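Local coordinates for acyltransferase (Actinoplanes teichomyceticus, PDB 4Q38), which probably transfers long-chain acyl groups from acyl-coenzyme A to the amino sugar of teicoplanin-type glycopeptide antibiotics, at residues Arg61-Pro66 / Tyr128-Thr133; Ala76-Asp79 / Ala85-Trp88; Gly145-Val150 / Arg232-Arg237; Asp306-Arg311 / Ala317-Leu322. All coordinates share one frame; numbering follows the deposited sequence.

Overall arrangement
Contacts 1 and 2 belong to the helical N-terminal part of the chain, contact 4 to the GNAT-like C-terminal part, and contact 3 joins the two. Contact 2 is nested inside the chain loop closed by contact 1; their centres lie about 16 Å apart and they meet through Y128, whose OH comes within 3.2 Å of the A77 N. Contact 3 is about 22 Å from contact 1, centre to centre; contact 1 uses helix 125-143, and contact 3 uses helix 148-155, the next in the chain. Contact 4 lies about 40 Å from contact 3, again between centres, on the opposite side of the chain's centre. Its Q310 side chain is about 9 Å from coenzyme A; the F130 side chain of contact 1 is about 12 Å from the bound decanoyl-glucosamine.

Contact 1 of 4, residues Arg61-Pro66 / Tyr128-Thr133; sequences RRLEVP and YVFLAT
L63 meets F130 and L131 from the turn that closes helix 53-62, a Schellman motif in the helical N-terminal part of the enzyme. E64 is its C-prime residue, with a phi of 57°, and its N bonds to the R61 O at 3.0 Å. This turn leaves L63 facing helix 125-143.

The contact itself is apolar and buried. L63 CG lies opposite its own carbonyl carbon (chi1 -58°), which sends both methyls across the gap: CD1 reaches L131 CD2 at 3.9 Å, while CD2 lies 4.1 Å from F130 CE1. L63 CD1 also comes within 4.2 Å of F130 CE1, and that ring corner therefore meets both branches of the leucine, CD2 approaching the ring obliquely. L158, W152 and L155, from helices 157-169 and 148-155, pack around the same leucine, placing it in a core shared by several helices.

Polar interactions flank the leucine. R61 NH1 forms a salt bridge with E67 OE2, and R62 makes a cation-pi contact with W152. On helix 125-143, T133 OG1, also bonded to H94 ND1, donates to the V129 O at 2.6 Å.

Contact 2 of 4, residues Ala76-Asp79 / Ala85-Trp88; sequences AAPD and ALWW
D79 and W87 have the closest CA atoms of the two segments, 7.1 Å apart, where an extended piece of loop runs past the first turns of helix 84-98. P78 and D79 both have extended backbone angles. No hydrogen bond joins the two segments.

P78 wedges into the angle between L86 and W87. Its CB and CG both sit 3.7 Å from L86 CD2, one methyl thus meeting the CB-CG edge of the pyrrolidine ring; the two side chains are close to perpendicular. P78 CG also lies 4.0 Å from W87 CZ3. With W87 CG opposite the backbone N (chi1 -157°), the six-membered ring of the indole is turned toward the loop, which meets it obliquely. W87 CZ3 comes 3.3 Å from the P78 O, and W87 CE3 reaches the D79 C at 4.0 Å. That P78 oxygen is further held by a hydrogen bond from R52 NH1, and R52 also touches the indole. Y128 of helix 125-143 packs on P78.

The D79 CB points away from the helix, and OD2 accepts bonds from the backbone N atoms of D81 and R82; the first closes an Asx turn. The D79 N bonds to D83 OD2. Together these features make a short connection between two consecutive helices of the helical N-terminal domain, 67-76 and 84-98, in which the loop folds back over the start of the second helix.

Contact 3 of 4, residues Gly145-Val150 / Arg232-Arg237; sequences GIPDEV and RPFFDR. With SO4 (sulfate ion), chain C.
I146 and F234 bring the two backbones to 8.6 Å, measured between CA atoms, where the loop entering helix 148-155 faces helix 221-238. Aromatic F234 carries the whole contact. With its CG opposite the backbone N (chi1 -177°), the ring reaches out from the helix into a pocket of I146, P147 and V150. I146 uses both branches: CD1 lies 3.5 Å from F234 CZ, approaching the ring obliquely, while CG2 sits 3.9 Å from the same F234 CZ, at the edge and in the ring plane. V150 CG1 meets F234 CE1 at 3.8 Å, the two side chains coming from opposite directions and CG1 meeting the ring obliquely, and P147 CD comes to the edge at 4.3 Å from F234 CE1. F234 CD2 lies over one face of the F235 ring, and Y189, L191 and H238 also touch F234.

R237 NH2 makes a weak hydrogen bond of 3.2 Å to O2 of a sulfate, which probably came from the crystallisation liquor. No hydrogen bond crosses between the two segments. Cohesion between these two segments, which belong to the helical N-terminal and GNAT-like C-terminal parts, therefore rests on hydrocarbon burial, with the polar R237 and sulfate set to one side.

Contact 4 of 4, residues Asp306-Arg311 / Ala317-Leu322; sequences DELPQR and AVIAHL
Q310 is folded back on itself, with CG opposite its own carbonyl carbon and a further bend at chi2 (-78°), which brings NE2 up to I319. I319 holds CG1 opposite its own carbonyl carbon too (chi1 -63°), and that branch leans toward the loop. Both belong to the GNAT-like domain, where an irregular loop after helix 290-298 turns back against helix 313-323.

The amide meets the hydrocarbon of the isoleucine chiefly through its nitrogen, the two side chains crossing obliquely: NE2 lies 3.4 Å from I319 CG1 and 3.8 Å from I319 CB, while Q310 OE1 is 4.1 Å from I319 CB. No hydrogen bond joins the two segments. Instead NE2 donates to the P309 O of its own segment at 2.9 Å, nearly straight at 158°, with the oxygen close to the amide plane but the nitrogen raised above the carbonyl plane. This stronger bond, with a weak one from NE2 to the E315 O, probably fixes the rotation of the amide, its nitrogen turned toward backbone oxygens.

The loop leads into the helix that carries S313 and E315, which are seen to bind coenzyme A, and R311 NH2 forms a salt bridge with E315 OE2.

A few residues back, L308 adds an apolar contact. F298 and Y300 pack on it, linking it to the previous helix. The L308 and I319 side chains cross at about a right angle and meet at their ends, L308 CD1 lying 3.8 Å from I319 CD1.

Contact 1 of 4, residues Arg61-Pro66 / Tyr128-Thr133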
loop_
_atom_site.group_PDB
_atom_site.type_symbol
_atom_site.label_atom_id
_atom_site.label_comp_id
_atom_site.label_asym_id
_atom_site.label_seq_id
_atom_site.Cartn_x
_atom_site.Cartn_y
_atom_site.Cartn_z
ATOM N N ARG A 61 2.384 5.419 17.175
ATOM C CA ARG A 61 2.422 6.865 17.013
ATOM C C ARG A 61 3.525 7.259 16.027
ATOM O O ARG A 61 3.341 8.151 15.208
ATOM C CB ARG A 61 2.611 7.547 18.377
ATOM C CG ARG A 61 2.556 9.072 18.368
ATOM C CD ARG A 61 2.008 9.649 19.678
ATOM N NE ARG A 61 2.533 8.983 20.876
ATOM C CZ ARG A 61 1.822 8.213 21.702
ATOM N NH1 ARG A 61 0.525 8.003 21.495
ATOM N NH2 ARG A 61 2.412 7.654 22.748
ATOM N N ARG A 62 4.663 6.576 16.106
ATOM C CA ARG A 62 5.758 6.781 15.160
ATOM C C ARG A 62 5.316 6.457 13.720
ATOM O O ARG A 62 5.755 7.097 12.762
ATOM C CB ARG A 62 6.974 5.941 15.562
ATOM C CG ARG A 62 8.260 6.374 14.884
ATOM C CD ARG A 62 9.484 5.993 15.694
ATOM N NE ARG A 62 10.612 6.835 15.305
ATOM C CZ ARG A 62 11.841 6.737 15.803
ATOM N NH1 ARG A 62 12.122 5.818 16.721
ATOM N NH2 ARG A 62 12.792 7.560 15.377
ATOM N N LEU A 63 4.417 5.488 13.595
ATOM C CA LEU A 63 3.859 5.089 12.302
ATOM C C LEU A 63 2.608 5.902 11.922
ATOM O O LEU A 63 1.908 5.573 10.970
ATOM C CB LEU A 63 3.577 3.583 12.316
ATOM C CG LEU A 63 4.791 2.682 12.599
ATOM C CD1 LEU A 63 4.348 1.286 13.011
ATOM C CD2 LEU A 63 5.702 2.613 11.384
ATOM N N GLU A 64 2.339 6.969 12.681
ATOM C CA GLU A 64 1.221 7.898 12.413
ATOM C C GLU A 64 -0.169 7.242 12.348
ATOM O O GLU A 64 -1.068 7.717 11.657
ATOM C CB GLU A 64 1.490 8.745 11.156
ATOM C CG GLU A 64 2.754 9.589 11.262
ATOM C CD GLU A 64 3.008 10.475 10.056
ATOM O OE1 GLU A 64 2.197 10.481 9.098
ATOM O OE2 GLU A 64 4.042 11.175 10.073
ATOM N N VAL A 65 -0.338 6.151 13.077
ATOM C CA VAL A 65 -1.663 5.555 13.259
ATOM C C VAL A 65 -2.494 6.502 14.148
ATOM O O VAL A 65 -2.005 6.944 15.175
ATOM C CB VAL A 65 -1.530 4.155 13.875
ATOM C CG1 VAL A 65 -2.897 3.552 14.182
ATOM C CG2 VAL A 65 -0.734 3.243 12.929
ATOM N N PRO A 66 -3.732 6.854 13.733
ATOM C CA PRO A 66 -4.495 7.787 14.578
ATOM C C PRO A 66 -4.697 7.228 15.994
ATOM O O PRO A 66 -4.780 6.005 16.174
ATOM C CB PRO A 66 -5.830 7.921 13.841
ATOM C CG PRO A 66 -5.493 7.614 12.407
ATOM C CD PRO A 66 -4.460 6.520 12.495
ATOM N N TYR A 128 -1.006 -6.108 13.101
ATOM C CA TYR A 128 -0.113 -6.920 13.956
ATOM C C TYR A 128 1.022 -7.529 13.137
ATOM O O TYR A 128 2.165 -7.564 13.587
ATOM C CB TYR A 128 -0.883 -8.016 14.719
ATOM C CG TYR A 128 -1.965 -7.444 15.600
ATOM C CD1 TYR A 128 -1.653 -6.534 16.615
ATOM C CD2 TYR A 128 -3.297 -7.767 15.390
ATOM C CE1 TYR A 128 -2.644 -5.975 17.402
ATOM C CE2 TYR A 128 -4.303 -7.212 16.170
ATOM C CZ TYR A 128 -3.965 -6.320 17.171
ATOM O OH TYR A 128 -4.944 -5.761 17.943
ATOM N N VAL A 129 0.695 -8.005 11.936
ATOM C CA VAL A 129 1.726 -8.444 10.990
ATOM C C VAL A 129 2.747 -7.334 10.779
ATOM O O VAL A 129 3.953 -7.582 10.881
ATOM C CB VAL A 129 1.151 -8.864 9.620
ATOM C CG1 VAL A 129 2.287 -9.209 8.655
ATOM C CG2 VAL A 129 0.241 -10.071 9.759
ATOM N N PHE A 130 2.262 -6.117 10.504
ATOM C CA PHE A 130 3.145 -4.987 10.230
ATOM C C PHE A 130 4.033 -4.703 11.453
ATOM O O PHE A 130 5.253 -4.606 11.325
ATOM C CB PHE A 130 2.321 -3.741 9.850
ATOM C CG PHE A 130 3.122 -2.627 9.208
ATOM C CD1 PHE A 130 3.969 -1.813 9.965
ATOM C CD2 PHE A 130 2.988 -2.362 7.842
ATOM C CE1 PHE A 130 4.686 -0.777 9.369
ATOM C CE2 PHE A 130 3.703 -1.334 7.243
ATOM C CZ PHE A 130 4.545 -0.534 8.005
ATOM N N LEU A 131 3.410 -4.589 12.631
ATOM C CA LEU A 131 4.141 -4.332 13.885
ATOM C C LEU A 131 5.209 -5.397 14.162
ATOM O O LEU A 131 6.320 -5.081 14.582
ATOM C CB LEU A 131 3.171 -4.258 15.078
ATOM C CG LEU A 131 2.155 -3.111 15.080
ATOM C CD1 LEU A 131 1.205 -3.188 16.267
ATOM C CD2 LEU A 131 2.851 -1.759 15.033
ATOM N N ALA A 132 4.860 -6.656 13.934
ATOM C CA ALA A 132 5.775 -7.759 14.196
ATOM C C ALA A 132 6.955 -7.751 13.219
ATOM O O ALA A 132 8.012 -8.325 13.506
ATOM C CB ALA A 132 5.032 -9.079 14.123
ATOM N N THR A 133 6.772 -7.086 12.079
ATOM C CA THR A 133 7.751 -7.124 10.988
ATOM C C THR A 133 8.624 -5.869 10.963
ATOM O O THR A 133 9.648 -5.835 10.276
ATOM C CB THR A 133 7.038 -7.351 9.632
ATOM O OG1 THR A 133 6.158 -8.475 9.749
ATOM C CG2 THR A 133 8.029 -7.602 8.491
#

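Contact 2 of 4, residues Ala76-Asp79 / Ala85-Trp88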
loop_
_atom_site.group_PDB
_atom_site.type_symbol
_atom_site.label_atom_id
_atom_site.label_comp_id
_atom_site.label_asym_id
_atom_site.label_seq_id
_atom_site.Cartn_x
_atom_site.Cartn_y
_atom_site.Cartn_z
ATOM N N ALA A 76 -6.754 -4.865 21.673
ATOM C CA ALA A 76 -7.185 -6.134 21.088
ATOM C C ALA A 76 -6.064 -7.099 20.716
ATOM O O ALA A 76 -6.342 -8.183 20.207
ATOM C CB ALA A 76 -8.066 -5.874 19.879
ATOM N N ALA A 77 -4.814 -6.717 20.971
ATOM C CA ALA A 77 -3.658 -7.532 20.574
ATOM C C ALA A 77 -3.855 -8.994 20.950
ATOM O O ALA A 77 -4.213 -9.303 22.091
ATOM C CB ALA A 77 -2.367 -6.982 21.161
ATOM N N PRO A 78 -3.657 -9.899 19.977
ATOM C CA PRO A 78 -3.920 -11.304 20.216
ATOM C C PRO A 78 -2.907 -11.968 21.150
ATOM O O PRO A 78 -1.834 -11.417 21.422
ATOM C CB PRO A 78 -3.841 -11.912 18.816
ATOM C CG PRO A 78 -2.887 -11.016 18.092
ATOM C CD PRO A 78 -3.268 -9.648 18.575
ATOM N N ASP A 79 -3.282 -13.147 21.631
ATOM C CA ASP A 79 -2.497 -13.918 22.576
ATOM C C ASP A 79 -2.282 -15.321 22.000
ATOM O O ASP A 79 -3.223 -15.904 21.461
ATOM C CB ASP A 79 -3.270 -13.989 23.900
ATOM C CG ASP A 79 -2.645 -14.930 24.884
ATOM O OD1 ASP A 79 -1.757 -14.493 25.644
ATOM O OD2 ASP A 79 -3.042 -16.107 24.888
ATOM N N ALA A 85 -5.287 -20.024 16.487
ATOM C CA ALA A 85 -5.396 -20.063 15.028
ATOM C C ALA A 85 -4.866 -18.758 14.447
ATOM O O ALA A 85 -4.084 -18.766 13.497
ATOM C CB ALA A 85 -6.836 -20.293 14.595
ATOM N N LEU A 86 -5.279 -17.641 15.044
ATOM C CA LEU A 86 -4.810 -16.331 14.619
ATOM C C LEU A 86 -3.292 -16.209 14.784
ATOM O O LEU A 86 -2.605 -15.686 13.899
ATOM C CB LEU A 86 -5.545 -15.229 15.382
ATOM C CG LEU A 86 -5.447 -13.831 14.761
ATOM C CD1 LEU A 86 -6.735 -13.060 14.988
ATOM C CD2 LEU A 86 -4.252 -13.073 15.311
ATOM N N TRP A 87 -2.769 -16.705 15.906
ATOM C CA TRP A 87 -1.334 -16.645 16.174
ATOM C C TRP A 87 -0.539 -17.474 15.202
ATOM O O TRP A 87 0.506 -17.028 14.715
ATOM C CB TRP A 87 -0.998 -17.037 17.616
ATOM C CG TRP A 87 0.331 -16.463 18.041
ATOM C CD1 TRP A 87 1.581 -17.069 17.962
ATOM C CD2 TRP A 87 0.593 -15.119 18.576
ATOM N NE1 TRP A 87 2.567 -16.227 18.417
ATOM C CE2 TRP A 87 2.045 -15.039 18.795
ATOM C CE3 TRP A 87 -0.201 -14.014 18.892
ATOM C CZ2 TRP A 87 2.650 -13.899 19.319
ATOM C CZ3 TRP A 87 0.424 -12.870 19.423
ATOM C CH2 TRP A 87 1.815 -12.817 19.628
ATOM N N TRP A 88 -1.030 -18.678 14.909
ATOM C CA TRP A 88 -0.420 -19.565 13.913
ATOM C C TRP A 88 -0.223 -18.831 12.610
ATOM O O TRP A 88 0.859 -18.871 12.010
ATOM C CB TRP A 88 -1.318 -20.779 13.698
ATOM C CG TRP A 88 -0.796 -21.835 12.744
ATOM C CD1 TRP A 88 -0.081 -22.989 13.070
ATOM C CD2 TRP A 88 -0.975 -21.898 11.282
ATOM N NE1 TRP A 88 0.198 -23.724 11.949
ATOM C CE2 TRP A 88 -0.306 -23.131 10.842
ATOM C CE3 TRP A 88 -1.592 -21.085 10.326
ATOM C CZ2 TRP A 88 -0.265 -23.512 9.503
ATOM C CZ3 TRP A 88 -1.542 -21.477 8.979
ATOM C CH2 TRP A 88 -0.897 -22.665 8.578
#

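Contact 3 of 4, residues Gly145-Val150 / Arg232-Arg237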
loop_
_atom_site.group_PDB
_atom_site.type_symbol
_atom_site.label_atom_id
_atom_site.label_comp_id
_atom_site.label_asym_id
_atom_site.label_seq_id
_atom_site.Cartn_x
_atom_site.Cartn_y
_atom_site.Cartn_z
ATOM N N GLY A 145 22.086 0.998 4.707
ATOM C CA GLY A 145 22.557 2.355 4.973
ATOM C C GLY A 145 21.498 3.427 4.791
ATOM O O GLY A 145 21.832 4.606 4.660
ATOM N N ILE A 146 20.227 3.024 4.783
ATOM C CA ILE A 146 19.096 3.948 4.623
ATOM C C ILE A 146 19.018 4.858 5.859
ATOM O O ILE A 146 19.002 4.355 6.979
ATOM C CB ILE A 146 17.749 3.187 4.514
ATOM C CG1 ILE A 146 17.828 2.007 3.522
ATOM C CG2 ILE A 146 16.589 4.137 4.218
ATOM C CD1 ILE A 146 17.914 2.388 2.068
ATOM N N PRO A 147 18.955 6.189 5.668
ATOM C CA PRO A 147 18.775 7.067 6.835
ATOM C C PRO A 147 17.510 6.732 7.627
ATOM O O PRO A 147 16.469 6.385 7.040
ATOM C CB PRO A 147 18.633 8.459 6.212
ATOM C CG PRO A 147 19.303 8.360 4.885
ATOM C CD PRO A 147 19.031 6.956 4.413
ATOM N N ASP A 148 17.603 6.837 8.949
ATOM C CA ASP A 148 16.481 6.527 9.834
ATOM C C ASP A 148 15.221 7.312 9.486
ATOM O O ASP A 148 14.123 6.766 9.549
ATOM C CB ASP A 148 16.843 6.787 11.296
ATOM C CG ASP A 148 17.830 5.780 11.850
ATOM O OD1 ASP A 148 17.930 4.646 11.322
ATOM O OD2 ASP A 148 18.508 6.127 12.844
ATOM N N GLU A 149 15.379 8.584 9.128
ATOM C CA GLU A 149 14.221 9.437 8.834
ATOM C C GLU A 149 13.472 8.948 7.593
ATOM O O GLU A 149 12.247 9.055 7.525
ATOM C CB GLU A 149 14.618 10.913 8.677
ATOM C CG GLU A 149 15.447 11.221 7.432
ATOM C CD GLU A 149 16.122 12.575 7.486
ATOM O OE1 GLU A 149 17.361 12.628 7.700
ATOM O OE2 GLU A 149 15.409 13.590 7.312
ATOM N N VAL A 150 14.217 8.412 6.625
ATOM C CA VAL A 150 13.620 7.889 5.391
ATOM C C VAL A 150 12.889 6.586 5.711
ATOM O O VAL A 150 11.760 6.382 5.267
ATOM C CB VAL A 150 14.672 7.688 4.270
ATOM C CG1 VAL A 150 14.059 6.983 3.069
ATOM C CG2 VAL A 150 15.266 9.028 3.852
ATOM N N ARG A 232 17.273 8.989 -8.103
ATOM C CA ARG A 232 18.501 8.353 -8.567
ATOM C C ARG A 232 19.621 8.351 -7.511
ATOM O O ARG A 232 20.238 7.306 -7.277
ATOM C CB ARG A 232 18.960 8.933 -9.909
ATOM C CG ARG A 232 19.442 7.871 -10.879
ATOM C CD ARG A 232 19.252 8.300 -12.324
ATOM N NE ARG A 232 19.938 9.559 -12.609
ATOM C CZ ARG A 232 21.080 9.670 -13.283
ATOM N NH1 ARG A 232 21.691 8.592 -13.768
ATOM N NH2 ARG A 232 21.609 10.873 -13.480
ATOM N N PRO A 233 19.879 9.505 -6.850
ATOM C CA PRO A 233 20.920 9.479 -5.807
ATOM C C PRO A 233 20.616 8.482 -4.685
ATOM O O PRO A 233 21.523 7.801 -4.190
ATOM C CB PRO A 233 20.895 10.904 -5.235
ATOM C CG PRO A 233 20.302 11.739 -6.308
ATOM C CD PRO A 233 19.357 10.863 -7.085
ATOM N N PHE A 234 19.349 8.399 -4.279
ATOM C CA PHE A 234 18.983 7.481 -3.220
ATOM C C PHE A 234 19.252 6.028 -3.625
ATOM O O PHE A 234 19.934 5.296 -2.913
ATOM C CB PHE A 234 17.507 7.624 -2.845
ATOM C CG PHE A 234 17.092 6.731 -1.705
ATOM C CD1 PHE A 234 17.353 7.096 -0.388
ATOM C CD2 PHE A 234 16.454 5.522 -1.950
ATOM C CE1 PHE A 234 16.970 6.274 0.672
ATOM C CE2 PHE A 234 16.076 4.689 -0.904
ATOM C CZ PHE A 234 16.328 5.070 0.410
ATOM N N PHE A 235 18.710 5.620 -4.765
ATOM C CA PHE A 235 18.852 4.220 -5.177
ATOM C C PHE A 235 20.260 3.842 -5.645
ATOM O O PHE A 235 20.724 2.720 -5.387
ATOM C CB PHE A 235 17.752 3.831 -6.164
ATOM C CG PHE A 235 16.388 3.741 -5.516
ATOM C CD1 PHE A 235 15.990 2.578 -4.858
ATOM C CD2 PHE A 235 15.528 4.840 -5.512
ATOM C CE1 PHE A 235 14.748 2.496 -4.236
ATOM C CE2 PHE A 235 14.282 4.767 -4.893
ATOM C CZ PHE A 235 13.889 3.590 -4.262
ATOM N N ASP A 236 20.958 4.777 -6.289
ATOM C CA ASP A 236 22.330 4.499 -6.711
ATOM C C ASP A 236 23.257 4.368 -5.508
ATOM O O ASP A 236 24.201 3.574 -5.537
ATOM C CB ASP A 236 22.838 5.522 -7.727
ATOM C CG ASP A 236 22.157 5.401 -9.076
ATOM O OD1 ASP A 236 21.380 4.447 -9.316
ATOM O OD2 ASP A 236 22.398 6.267 -9.922
ATOM N N ARG A 237 22.964 5.099 -4.430
ATOM C CA ARG A 237 23.709 4.906 -3.182
ATOM C C ARG A 237 23.399 3.615 -2.426
ATOM O O ARG A 237 24.321 2.920 -1.993
ATOM C CB ARG A 237 23.554 6.107 -2.223
ATOM C CG ARG A 237 24.383 7.315 -2.630
ATOM C CD ARG A 237 25.880 7.091 -2.448
ATOM N NE ARG A 237 26.284 7.234 -1.051
ATOM C CZ ARG A 237 27.539 7.411 -0.641
ATOM N NH1 ARG A 237 28.534 7.469 -1.519
ATOM N NH2 ARG A 237 27.800 7.536 0.655
HETATM S S SO4 C . 25.348 10.482 2.713
HETATM O O1 SO4 C . 24.325 10.032 1.729
HETATM O O2 SO4 C . 26.466 9.512 2.781
HETATM O O3 SO4 C . 25.884 11.817 2.321
HETATM O O4 SO4 C . 24.722 10.560 4.055
#

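Contact 4 of 4, residues Asp306-Arg311 / Ala317-Leu322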
loop_
_atom_site.group_PDB
_atom_site.type_symbol
_atom_site.label_atom_id
_atom_site.label_comp_id
_atom_site.label_asym_id
_atom_site.label_seq_id
_atom_site.Cartn_x
_atom_site.Cartn_y
_atom_site.Cartn_z
ATOM N N ASP A 306 -24.954 9.750 -7.018
ATOM C CA ASP A 306 -25.344 11.136 -6.727
ATOM C C ASP A 306 -25.441 11.428 -5.224
ATOM O O ASP A 306 -25.868 12.511 -4.817
ATOM C CB ASP A 306 -26.623 11.546 -7.480
ATOM C CG ASP A 306 -27.770 10.564 -7.297
ATOM O OD1 ASP A 306 -27.582 9.504 -6.658
ATOM O OD2 ASP A 306 -28.871 10.858 -7.806
ATOM N N GLU A 307 -25.034 10.457 -4.408
ATOM C CA GLU A 307 -24.901 10.657 -2.969
ATOM C C GLU A 307 -23.437 10.663 -2.527
ATOM O O GLU A 307 -23.134 10.558 -1.336
ATOM C CB GLU A 307 -25.727 9.626 -2.195
ATOM C CG GLU A 307 -27.197 10.007 -2.091
ATOM C CD GLU A 307 -28.065 8.906 -1.510
ATOM O OE1 GLU A 307 -29.250 8.824 -1.904
ATOM O OE2 GLU A 307 -27.571 8.128 -0.665
ATOM N N LEU A 308 -22.536 10.793 -3.500
ATOM C CA LEU A 308 -21.120 11.030 -3.229
ATOM C C LEU A 308 -20.865 12.537 -3.192
ATOM O O LEU A 308 -21.591 13.297 -3.843
ATOM C CB LEU A 308 -20.239 10.344 -4.284
ATOM C CG LEU A 308 -20.174 8.810 -4.275
ATOM C CD1 LEU A 308 -19.446 8.277 -5.502
ATOM C CD2 LEU A 308 -19.531 8.282 -3.000
ATOM N N PRO A 309 -19.846 12.983 -2.426
ATOM C CA PRO A 309 -19.573 14.425 -2.338
ATOM C C PRO A 309 -19.242 15.080 -3.689
ATOM O O PRO A 309 -18.778 14.408 -4.616
ATOM C CB PRO A 309 -18.372 14.507 -1.383
ATOM C CG PRO A 309 -17.806 13.126 -1.317
ATOM C CD PRO A 309 -18.957 12.198 -1.548
ATOM N N GLN A 310 -19.492 16.382 -3.786
ATOM C CA GLN A 310 -19.288 17.132 -5.025
ATOM C C GLN A 310 -18.614 18.465 -4.733
ATOM O O GLN A 310 -18.837 19.453 -5.437
ATOM C CB GLN A 310 -20.623 17.357 -5.750
ATOM C CG GLN A 310 -21.328 16.086 -6.193
ATOM C CD GLN A 310 -20.731 15.487 -7.457
ATOM O OE1 GLN A 310 -21.101 15.864 -8.570
ATOM N NE2 GLN A 310 -19.815 14.535 -7.290
ATOM N N ARG A 311 -17.786 18.481 -3.693
ATOM C CA ARG A 311 -17.113 19.699 -3.242
ATOM C C ARG A 311 -15.982 20.175 -4.163
ATOM O O ARG A 311 -15.829 21.381 -4.376
ATOM C CB ARG A 311 -16.593 19.524 -1.811
ATOM C CG ARG A 311 -17.681 19.336 -0.757
ATOM C CD ARG A 311 -17.120 18.772 0.544
ATOM N NE ARG A 311 -16.808 17.342 0.441
ATOM C CZ ARG A 311 -15.599 16.838 0.191
ATOM N NH1 ARG A 311 -14.553 17.639 0.017
ATOM N NH2 ARG A 311 -15.433 15.522 0.117
ATOM N N ALA A 317 -16.096 16.024 -11.598
ATOM C CA ALA A 317 -15.622 15.429 -12.844
ATOM C C ALA A 317 -15.872 13.931 -12.920
ATOM O O ALA A 317 -16.454 13.446 -13.899
ATOM C CB ALA A 317 -14.141 15.727 -13.042
ATOM N N VAL A 318 -15.433 13.191 -11.894
ATOM C CA VAL A 318 -15.558 11.732 -11.907
ATOM C C VAL A 318 -17.015 11.315 -12.116
ATOM O O VAL A 318 -17.299 10.403 -12.897
ATOM C CB VAL A 318 -14.995 11.062 -10.625
ATOM C CG1 VAL A 318 -15.222 9.554 -10.669
ATOM C CG2 VAL A 318 -13.511 11.360 -10.469
ATOM N N ILE A 319 -17.923 11.987 -11.414
ATOM C CA ILE A 319 -19.350 11.645 -11.459
ATOM C C ILE A 319 -19.999 12.090 -12.775
ATOM O O ILE A 319 -20.726 11.315 -13.403
ATOM C CB ILE A 319 -20.111 12.208 -10.229
ATOM C CG1 ILE A 319 -19.588 11.574 -8.924
ATOM C CG2 ILE A 319 -21.616 12.013 -10.363
ATOM C CD1 ILE A 319 -19.570 10.057 -8.904
ATOM N N ALA A 320 -19.723 13.326 -13.189
ATOM C CA ALA A 320 -20.226 13.844 -14.472
ATOM C C ALA A 320 -19.882 12.895 -15.623
ATOM O O ALA A 320 -20.761 12.480 -16.374
ATOM C CB ALA A 320 -19.684 15.240 -14.739
ATOM N N HIS A 321 -18.605 12.534 -15.735
ATOM C CA HIS A 321 -18.124 11.616 -16.772
ATOM C C HIS A 321 -18.847 10.289 -16.755
ATOM O O HIS A 321 -19.275 9.789 -17.807
ATOM C CB HIS A 321 -16.622 11.415 -16.601
ATOM C CG HIS A 321 -15.919 10.858 -17.816
ATOM N ND1 HIS A 321 -15.379 9.624 -17.837
ATOM C CD2 HIS A 321 -15.633 11.431 -19.052
ATOM C CE1 HIS A 321 -14.792 9.411 -19.033
ATOM N NE2 HIS A 321 -14.948 10.518 -19.776
ATOM N N LEU A 322 -18.994 9.707 -15.563
ATOM C CA LEU A 322 -19.685 8.430 -15.408
ATOM C C LEU A 322 -21.186 8.528 -15.709
ATOM O O LEU A 322 -21.744 7.641 -16.350
ATOM C CB LEU A 322 -19.465 7.843 -14.005
ATOM C CG LEU A 322 -18.073 7.305 -13.647
ATOM C CD1 LEU A 322 -17.932 7.122 -12.139
ATOM C CD2 LEU A 322 -17.776 6.010 -14.380
#